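Local coordinates for ribulose bisphosphate carboxylase (PDB 2D69), which probably catalyses the addition of carbon dioxide and water to ribulose 1,5-bisphosphate, giving two molecules of 3-phosphoglycerate in an archaeal AMP degradation pathway, at residues A[31-36]-A[288-293]; A[96-101]-A[256-261]; A[321-326]-A[361-366]. All coordinates share one frame; numbering follows the deposited sequence.

Contact 1 (A[31-36]-A[288-293])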
loop_
_atom_site.group_PDB
_atom_site.type_symbol
_atom_site.label_atom_id
_atom_site.label_comp_id
_atom_site.label_asym_id
_atom_site.label_seq_id
_atom_site.Cartn_x
_atom_site.Cartn_y
_atom_site.Cartn_z
ATOM N N TYR A 31 37.995 16.051 -30.855
ATOM C CA TYR A 31 38.554 16.939 -31.885
ATOM C C TYR A 31 38.367 18.392 -31.439
ATOM O O TYR A 31 37.313 18.755 -30.938
ATOM C CB TYR A 31 37.805 16.741 -33.217
ATOM C CG TYR A 31 38.137 17.805 -34.259
ATOM C CD1 TYR A 31 37.326 18.911 -34.433
ATOM C CD2 TYR A 31 39.282 17.715 -35.008
ATOM C CE1 TYR A 31 37.657 19.929 -35.383
ATOM C CE2 TYR A 31 39.623 18.697 -35.971
ATOM C CZ TYR A 31 38.803 19.808 -36.146
ATOM O OH TYR A 31 39.125 20.794 -37.067
ATOM N N PHE A 32 39.330 19.271 -31.683
ATOM C CA PHE A 32 39.081 20.669 -31.353
ATOM C C PHE A 32 39.905 21.606 -32.210
ATOM O O PHE A 32 40.809 21.173 -32.884
ATOM C CB PHE A 32 39.337 20.941 -29.836
ATOM C CG PHE A 32 40.792 20.894 -29.452
ATOM C CD1 PHE A 32 41.360 19.701 -29.060
ATOM C CD2 PHE A 32 41.587 22.033 -29.499
ATOM C CE1 PHE A 32 42.721 19.648 -28.727
ATOM C CE2 PHE A 32 42.934 21.972 -29.173
ATOM C CZ PHE A 32 43.492 20.770 -28.780
ATOM N N GLU A 33 39.543 22.887 -32.191
ATOM C CA GLU A 33 40.307 23.954 -32.826
ATOM C C GLU A 33 40.468 25.062 -31.759
ATOM O O GLU A 33 39.458 25.511 -31.215
ATOM C CB GLU A 33 39.547 24.490 -34.062
ATOM C CG GLU A 33 39.154 23.383 -35.062
ATOM C CD GLU A 33 38.206 23.837 -36.167
ATOM O OE1 GLU A 33 37.793 25.031 -36.154
ATOM O OE2 GLU A 33 37.852 22.980 -37.035
ATOM N N PRO A 34 41.691 25.464 -31.402
ATOM C CA PRO A 34 41.870 26.511 -30.385
ATOM C C PRO A 34 41.495 27.877 -30.916
ATOM O O PRO A 34 41.533 28.098 -32.115
ATOM C CB PRO A 34 43.372 26.486 -30.094
ATOM C CG PRO A 34 43.980 25.963 -31.325
ATOM C CD PRO A 34 42.979 24.978 -31.903
ATOM N N ASN A 35 41.100 28.772 -30.027
ATOM C CA ASN A 35 40.801 30.135 -30.408
ATOM C C ASN A 35 41.593 31.081 -29.536
ATOM O O ASN A 35 41.201 31.370 -28.432
ATOM C CB ASN A 35 39.300 30.437 -30.302
ATOM C CG ASN A 35 38.994 31.904 -30.557
ATOM O OD1 ASN A 35 38.308 32.550 -29.783
ATOM N ND2 ASN A 35 39.561 32.445 -31.621
ATOM N N GLY A 36 42.726 31.555 -30.028
ATOM C CA GLY A 36 43.511 32.516 -29.274
ATOM C C GLY A 36 44.413 31.917 -28.207
ATOM O O GLY A 36 45.146 32.688 -27.540
ATOM N N ASN A 288 27.477 18.480 -37.505
ATOM C CA ASN A 288 28.619 19.346 -37.770
ATOM C C ASN A 288 29.892 18.538 -37.522
ATOM O O ASN A 288 30.095 18.047 -36.416
ATOM C CB ASN A 288 28.549 20.598 -36.887
ATOM C CG ASN A 288 29.724 21.537 -37.074
ATOM O OD1 ASN A 288 30.757 21.165 -37.598
ATOM N ND2 ASN A 288 29.563 22.764 -36.626
ATOM N N PRO A 289 30.730 18.344 -38.542
ATOM C CA PRO A 289 31.954 17.555 -38.359
ATOM C C PRO A 289 33.011 18.189 -37.447
ATOM O O PRO A 289 33.982 17.540 -37.102
ATOM C CB PRO A 289 32.496 17.405 -39.809
ATOM C CG PRO A 289 31.881 18.515 -40.566
ATOM C CD PRO A 289 30.562 18.777 -39.951
ATOM N N ARG A 290 32.846 19.455 -37.093
ATOM C CA ARG A 290 33.819 20.166 -36.268
ATOM C C ARG A 290 33.398 20.299 -34.786
ATOM O O ARG A 290 34.211 20.684 -33.938
ATOM C CB ARG A 290 33.982 21.576 -36.804
ATOM C CG ARG A 290 34.350 21.713 -38.280
ATOM C CD ARG A 290 35.183 22.947 -38.524
ATOM N NE ARG A 290 34.805 23.731 -39.669
ATOM C CZ ARG A 290 35.280 24.958 -39.901
ATOM N NH1 ARG A 290 36.126 25.539 -39.036
ATOM N NH2 ARG A 290 34.906 25.618 -40.994
ATOM N N HIS A 291 32.114 20.049 -34.509
ATOM C CA HIS A 291 31.499 20.467 -33.243
ATOM C C HIS A 291 30.274 19.677 -32.849
ATOM O O HIS A 291 29.325 19.547 -33.655
ATOM C CB HIS A 291 31.061 21.931 -33.291
ATOM C CG HIS A 291 30.814 22.532 -31.936
ATOM N ND1 HIS A 291 29.549 22.749 -31.426
ATOM C CD2 HIS A 291 31.679 22.966 -30.988
ATOM C CE1 HIS A 291 29.652 23.287 -30.222
ATOM N NE2 HIS A 291 30.935 23.451 -29.944
ATOM N N GLY A 292 30.268 19.207 -31.598
ATOM C CA GLY A 292 29.167 18.436 -31.073
ATOM C C GLY A 292 29.549 17.075 -30.550
ATOM O O GLY A 292 30.594 16.879 -29.964
ATOM N N ILE A 293 28.646 16.137 -30.694
ATOM C CA ILE A 293 28.885 14.783 -30.237
ATOM C C ILE A 293 28.609 13.882 -31.432
ATOM O O ILE A 293 27.609 14.066 -32.129
ATOM C CB ILE A 293 27.937 14.450 -29.089
ATOM C CG1 ILE A 293 28.024 15.476 -27.947
ATOM C CG2 ILE A 293 28.208 13.035 -28.536
ATOM C CD1 ILE A 293 26.942 15.226 -26.905
#

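Contact 2 (A[96-101]-A[256-261])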
loop_
_atom_site.group_PDB
_atom_site.type_symbol
_atom_site.label_atom_id
_atom_site.label_comp_id
_atom_site.label_asym_id
_atom_site.label_seq_id
_atom_site.Cartn_x
_atom_site.Cartn_y
_atom_site.Cartn_z
ATOM N N GLY A 96 27.288 3.937 -12.673
ATOM C CA GLY A 96 25.952 3.631 -13.121
ATOM C C GLY A 96 25.230 4.853 -13.687
ATOM O O GLY A 96 24.180 4.690 -14.280
ATOM N N SER A 97 25.716 6.073 -13.457
ATOM C CA SER A 97 25.007 7.254 -13.962
ATOM C C SER A 97 25.652 7.825 -15.229
ATOM O O SER A 97 26.603 8.587 -15.164
ATOM C CB SER A 97 24.880 8.347 -12.890
ATOM O OG SER A 97 24.263 9.538 -13.392
ATOM N N LEU A 98 25.113 7.481 -16.399
ATOM C CA LEU A 98 25.648 8.028 -17.655
ATOM C C LEU A 98 25.299 9.460 -17.743
ATOM O O LEU A 98 26.071 10.255 -18.273
ATOM C CB LEU A 98 25.099 7.292 -18.835
ATOM C CG LEU A 98 25.700 7.813 -20.165
ATOM C CD1 LEU A 98 26.422 6.765 -20.901
ATOM C CD2 LEU A 98 24.600 8.400 -20.970
ATOM N N VAL A 99 24.153 9.822 -17.160
ATOM C CA VAL A 99 23.798 11.246 -16.995
ATOM C C VAL A 99 24.974 12.003 -16.424
ATOM O O VAL A 99 25.389 13.060 -16.953
ATOM C CB VAL A 99 22.524 11.425 -16.099
ATOM C CG1 VAL A 99 22.159 12.834 -15.989
ATOM C CG2 VAL A 99 21.273 10.609 -16.652
ATOM N N GLN A 100 25.529 11.514 -15.338
ATOM C CA GLN A 100 26.649 12.250 -14.696
ATOM C C GLN A 100 27.944 12.240 -15.513
ATOM O O GLN A 100 28.698 13.254 -15.542
ATOM C CB GLN A 100 26.904 11.757 -13.238
ATOM C CG GLN A 100 27.953 12.712 -12.478
ATOM C CD GLN A 100 29.406 12.244 -12.572
ATOM O OE1 GLN A 100 30.350 12.995 -12.228
ATOM N NE2 GLN A 100 29.599 11.019 -13.012
ATOM N N LEU A 101 28.249 11.106 -16.148
ATOM C CA LEU A 101 29.384 10.996 -17.088
ATOM C C LEU A 101 29.301 12.100 -18.151
ATOM O O LEU A 101 30.253 12.912 -18.342
ATOM C CB LEU A 101 29.404 9.606 -17.745
ATOM C CG LEU A 101 30.477 9.447 -18.859
ATOM C CD1 LEU A 101 31.839 9.759 -18.306
ATOM C CD2 LEU A 101 30.442 8.064 -19.460
ATOM N N ALA A 256 13.667 12.805 -25.547
ATOM C CA ALA A 256 13.386 12.451 -24.149
ATOM C C ALA A 256 14.544 12.698 -23.162
ATOM O O ALA A 256 14.368 13.221 -22.044
ATOM C CB ALA A 256 12.996 11.001 -24.072
ATOM N N GLY A 257 15.724 12.231 -23.552
ATOM C CA GLY A 257 16.952 12.496 -22.827
ATOM C C GLY A 257 17.427 11.290 -22.011
ATOM O O GLY A 257 16.697 10.340 -21.775
ATOM N N TRP A 258 18.675 11.374 -21.595
ATOM C CA TRP A 258 19.388 10.296 -20.920
ATOM C C TRP A 258 18.800 9.867 -19.581
ATOM O O TRP A 258 18.797 8.665 -19.261
ATOM C CB TRP A 258 20.882 10.730 -20.715
ATOM C CG TRP A 258 21.654 10.892 -21.966
ATOM C CD1 TRP A 258 22.298 12.022 -22.378
ATOM C CD2 TRP A 258 21.836 9.929 -22.988
ATOM N NE1 TRP A 258 22.839 11.820 -23.617
ATOM C CE2 TRP A 258 22.602 10.521 -23.991
ATOM C CE3 TRP A 258 21.456 8.592 -23.141
ATOM C CZ2 TRP A 258 22.950 9.862 -25.150
ATOM C CZ3 TRP A 258 21.836 7.933 -24.260
ATOM C CH2 TRP A 258 22.560 8.569 -25.273
ATOM N N SER A 259 18.345 10.835 -18.798
ATOM C CA SER A 259 17.784 10.590 -17.478
ATOM C C SER A 259 16.557 9.713 -17.565
ATOM O O SER A 259 16.434 8.681 -16.829
ATOM C CB SER A 259 17.451 11.908 -16.784
ATOM O OG SER A 259 16.858 11.624 -15.530
ATOM N N ALA A 260 15.693 10.051 -18.501
ATOM C CA ALA A 260 14.483 9.240 -18.690
ATOM C C ALA A 260 14.828 7.898 -19.267
ATOM O O ALA A 260 14.240 6.938 -18.870
ATOM C CB ALA A 260 13.538 9.913 -19.568
ATOM N N LEU A 261 15.793 7.845 -20.189
ATOM C CA LEU A 261 16.198 6.572 -20.809
ATOM C C LEU A 261 16.738 5.585 -19.785
ATOM O O LEU A 261 16.364 4.423 -19.792
ATOM C CB LEU A 261 17.260 6.783 -21.864
ATOM C CG LEU A 261 17.334 5.873 -23.077
ATOM C CD1 LEU A 261 18.723 5.662 -23.623
ATOM C CD2 LEU A 261 16.508 4.586 -23.092
#

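Contact 3 (A[321-326]-A[361-366])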
loop_
_atom_site.group_PDB
_atom_site.type_symbol
_atom_site.label_atom_id
_atom_site.label_comp_id
_atom_site.label_asym_id
_atom_site.label_seq_id
_atom_site.Cartn_x
_atom_site.Cartn_y
_atom_site.Cartn_z
ATOM N N GLY A 321 24.185 8.673 -46.614
ATOM C CA GLY A 321 25.020 9.400 -45.673
ATOM C C GLY A 321 26.384 8.781 -45.855
ATOM O O GLY A 321 26.553 7.882 -46.685
ATOM N N ASN A 322 27.366 9.235 -45.095
ATOM C CA ASN A 322 28.718 8.719 -45.264
ATOM C C ASN A 322 28.823 7.198 -45.016
ATOM O O ASN A 322 28.454 6.689 -43.949
ATOM C CB ASN A 322 29.674 9.483 -44.358
ATOM C CG ASN A 322 31.106 9.273 -44.733
ATOM O OD1 ASN A 322 31.508 9.521 -45.886
ATOM N ND2 ASN A 322 31.907 8.826 -43.772
ATOM N N TYR A 323 29.323 6.479 -46.014
ATOM C CA TYR A 323 29.488 5.043 -45.901
ATOM C C TYR A 323 30.450 4.680 -44.769
ATOM O O TYR A 323 30.124 3.842 -43.955
ATOM C CB TYR A 323 29.987 4.412 -47.204
ATOM C CG TYR A 323 30.245 2.942 -47.006
ATOM C CD1 TYR A 323 31.540 2.430 -46.906
ATOM C CD2 TYR A 323 29.191 2.079 -46.823
ATOM C CE1 TYR A 323 31.765 1.066 -46.669
ATOM C CE2 TYR A 323 29.399 0.731 -46.598
ATOM C CZ TYR A 323 30.688 0.225 -46.526
ATOM O OH TYR A 323 30.839 -1.131 -46.286
ATOM N N GLU A 324 31.633 5.290 -44.752
ATOM C CA GLU A 324 32.648 5.020 -43.724
ATOM C C GLU A 324 32.112 5.197 -42.280
ATOM O O GLU A 324 32.297 4.327 -41.429
ATOM C CB GLU A 324 33.851 5.946 -43.882
ATOM C CG GLU A 324 34.500 5.949 -45.255
ATOM C CD GLU A 324 35.412 4.748 -45.499
ATOM O OE1 GLU A 324 36.638 4.871 -45.215
ATOM O OE2 GLU A 324 34.907 3.699 -46.007
ATOM N N GLU A 325 31.480 6.339 -42.023
ATOM C CA GLU A 325 30.951 6.659 -40.687
ATOM C C GLU A 325 29.874 5.663 -40.290
ATOM O O GLU A 325 29.849 5.196 -39.177
ATOM C CB GLU A 325 30.357 8.087 -40.632
ATOM C CG GLU A 325 29.638 8.413 -39.310
ATOM C CD GLU A 325 29.241 9.887 -39.158
ATOM O OE1 GLU A 325 28.787 10.499 -40.166
ATOM O OE2 GLU A 325 29.378 10.433 -38.025
ATOM N N ILE A 326 28.980 5.340 -41.211
ATOM C CA ILE A 326 27.855 4.509 -40.887
ATOM C C ILE A 326 28.298 3.099 -40.586
ATOM O O ILE A 326 27.830 2.491 -39.605
ATOM C CB ILE A 326 26.837 4.520 -41.993
ATOM C CG1 ILE A 326 26.196 5.919 -42.050
ATOM C CG2 ILE A 326 25.747 3.430 -41.729
ATOM C CD1 ILE A 326 25.345 6.126 -43.272
ATOM N N ARG A 361 24.544 -6.564 -49.066
ATOM C CA ARG A 361 25.950 -6.778 -49.408
ATOM C C ARG A 361 26.851 -5.895 -48.548
ATOM O O ARG A 361 27.846 -6.362 -48.006
ATOM C CB ARG A 361 26.181 -6.419 -50.866
ATOM C CG ARG A 361 27.386 -7.003 -51.500
ATOM C CD ARG A 361 27.520 -6.563 -52.986
ATOM N NE ARG A 361 28.330 -5.341 -53.010
ATOM C CZ ARG A 361 27.922 -4.117 -53.370
ATOM N NH1 ARG A 361 28.792 -3.119 -53.291
ATOM N NH2 ARG A 361 26.689 -3.864 -53.851
ATOM N N LEU A 362 26.488 -4.622 -48.448
ATOM C CA LEU A 362 27.290 -3.618 -47.731
ATOM C C LEU A 362 27.159 -3.648 -46.204
ATOM O O LEU A 362 28.119 -3.337 -45.484
ATOM C CB LEU A 362 26.948 -2.208 -48.219
ATOM C CG LEU A 362 27.389 -1.863 -49.660
ATOM C CD1 LEU A 362 26.941 -0.457 -50.018
ATOM C CD2 LEU A 362 28.894 -1.984 -49.865
ATOM N N PHE A 363 25.976 -3.957 -45.695
ATOM C CA PHE A 363 25.727 -3.832 -44.247
ATOM C C PHE A 363 25.273 -5.128 -43.543
ATOM O O PHE A 363 24.973 -5.098 -42.369
ATOM C CB PHE A 363 24.716 -2.714 -43.968
ATOM C CG PHE A 363 25.199 -1.329 -44.362
ATOM C CD1 PHE A 363 24.751 -0.738 -45.540
ATOM C CD2 PHE A 363 26.079 -0.626 -43.553
ATOM C CE1 PHE A 363 25.171 0.524 -45.924
ATOM C CE2 PHE A 363 26.509 0.662 -43.909
ATOM C CZ PHE A 363 26.046 1.249 -45.102
ATOM N N GLY A 364 25.269 -6.253 -44.228
ATOM C CA GLY A 364 24.919 -7.523 -43.627
ATOM C C GLY A 364 23.435 -7.790 -43.423
ATOM O O GLY A 364 22.577 -7.004 -43.802
ATOM N N LYS A 365 23.145 -8.940 -42.814
ATOM C CA LYS A 365 21.794 -9.380 -42.538
ATOM C C LYS A 365 21.265 -8.980 -41.167
ATOM O O LYS A 365 20.087 -9.193 -40.873
ATOM C CB LYS A 365 21.768 -10.881 -42.628
ATOM C CG LYS A 365 22.158 -11.381 -44.033
ATOM C CD LYS A 365 22.054 -12.900 -44.176
ATOM C CE LYS A 365 23.210 -13.665 -43.509
ATOM N NZ LYS A 365 23.111 -15.087 -43.958
ATOM N N ASP A 366 22.143 -8.492 -40.298
ATOM C CA ASP A 366 21.737 -8.116 -38.960
ATOM C C ASP A 366 21.357 -6.662 -38.988
ATOM O O ASP A 366 22.151 -5.784 -38.635
ATOM C CB ASP A 366 22.835 -8.399 -37.919
ATOM C CG ASP A 366 22.869 -9.866 -37.500
ATOM O OD1 ASP A 366 21.884 -10.593 -37.741
ATOM O OD2 ASP A 366 23.849 -10.381 -36.965
#

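Contact 1 (A[31-36]-A[288-293])
E33 and R290 form a long, weak salt bridge, R290 NH1 standing 3.4 Å from E33 OE1, where the turn before edge strand 292-293 meets the mixed sheet of the N-terminal domain. E33 lies on the central strand 26-34 of that sheet; R290 belongs to the turn, and strand 292-293 is added by the barrel domain alongside strand 115-124. OE1 comes near the plane of the guanidinium at its edge, with carboxylate and guanidinium planes 39° apart, and it also accepts from N117 ND2. The second oxygen is held from within its own strand: Y31 OH donates to E33 OE2 over 2.5 Å, reaching the anti lone pair. A bent chain brings R290 CD to 3.1 Å from E33 OE2, so aliphatic and charged parts of the arginine both meet the carboxylate. Were E33 an alanine, R290 would probably lose its charge partner and the Y31 hydroxyl and N117 amide an acceptor. With CG anti to the backbone N (chi1 169°), the Y31 ring offers its edge to the turn, CD1 lying 3.6 Å from R290 O. The type I turn is braced by an Asx turn: R290 N donates to N288 OD1 at 2.7 Å, from above the carbonyl plane.

Contact 2 (A[96-101]-A[256-261])
L98 and V99, which pack on W258 and S259, send their backbone N-H groups to one acceptor, Q262 OE1 on the facing helix, the bond from V99 N sound and that from L98 N weak, while Q262 NE2 donates to G96 O, so that a single amide grips the start of helix 98-105 by both its ends. That start is also capped from within, S97 OG accepting from Q100 N at 3.0 Å in the N-cap position. Beside this polar clamp the packing is apolar. L98 reaches across with CD2 and sets it over one face of the W258 indole, 3.7 Å from CD2 of the tryptophan. The methyl stands 4.0 Å from the centroid of the six-membered ring and 25° off its normal, a CH-pi contact displaced toward the rim. F102 meets the indole edge-to-face, while A301 and I305 of helix 295-305 touch both L98 and W258. V99 turns to the next residue along: its CG2, anti to the carbonyl carbon, comes to 3.6 Å from S259 CA. The hydroxyl of S259 is taken up elsewhere, by G229 O of the second subunit. Two helix N termini thus meet first turn to first turn, G257 being the N-cap of helix 258-271, in a buried interface between the N-terminal domain and an outer helix of the alpha/beta barrel, the two-domain build of the Rubisco large chain.

Contact 3 (A[321-326]-A[361-366])
F363 pushes the far end of its ring into a hollow between Y323 and I326, two residues three positions apart on the first turn of helix 323-334. The bump is made by CE2 and CZ. On one wall F363 CZ lies 3.7 Å from CD2 of Y323; on the other F363 CE2 lies 3.6 Å from CG2 of I326. The two rings are neither stacked nor set edge-to-face: their centroids are 5.5 Å apart, their planes are inclined at 57°, and the two side chains run past one another head to tail. I326 instead lies roughly perpendicular to the phenylalanine side chain, so that a single methyl branch bears on the ring's end.

The fit is reciprocal. A chi1 of 176°, which turns CG away from the backbone N, stretches the Y323 ring out toward the last turn of helix 356-363, where it settles against L362 as well as F363. Y323 CE2 comes to 4.2 Å from CB of L362, and further out the hydroxyl oxygen, Y323 OH, sits 3.6 Å from L362 O and 4.2 Å from L362 CD2. Each helix therefore supplies a projecting aromatic and a shallow seat for the other's. Farther along helix 323-334, K327 and N330 extend the seat of F363, and A315 touches the same ring from a loop.

G364, with positive phi, ends the helical course just beyond F363, and the chain then turns off through K365 and D366, which form salt bridges with D151 and R144. The two helices belong to successive strand-helix units of the alpha/beta barrel: helix 323-334 follows strand 309-311, and helix 356-363 lies between strands 344-348 and 368-370.

In the fold
Followed from the N terminus, the chain opens contact 1 on strand 26-34 and closes it only at 288-293, after most of the barrel has been laid down. Contact 2 is nested within that long loop, running from helix 98-105 to helix 258-271. Both join the N-terminal domain to the barrel domain, at places whose centres are about 24 Å apart, and both also touch the second subunit. Contact 3 opens after both have closed and spans a short loop inside the barrel, tying two consecutive helices together without reaching another chain. It lies across the chain's centre from contact 2, about 28 Å between centres. Long-range closures thus join domains, and the short one joins neighbouring barrel units.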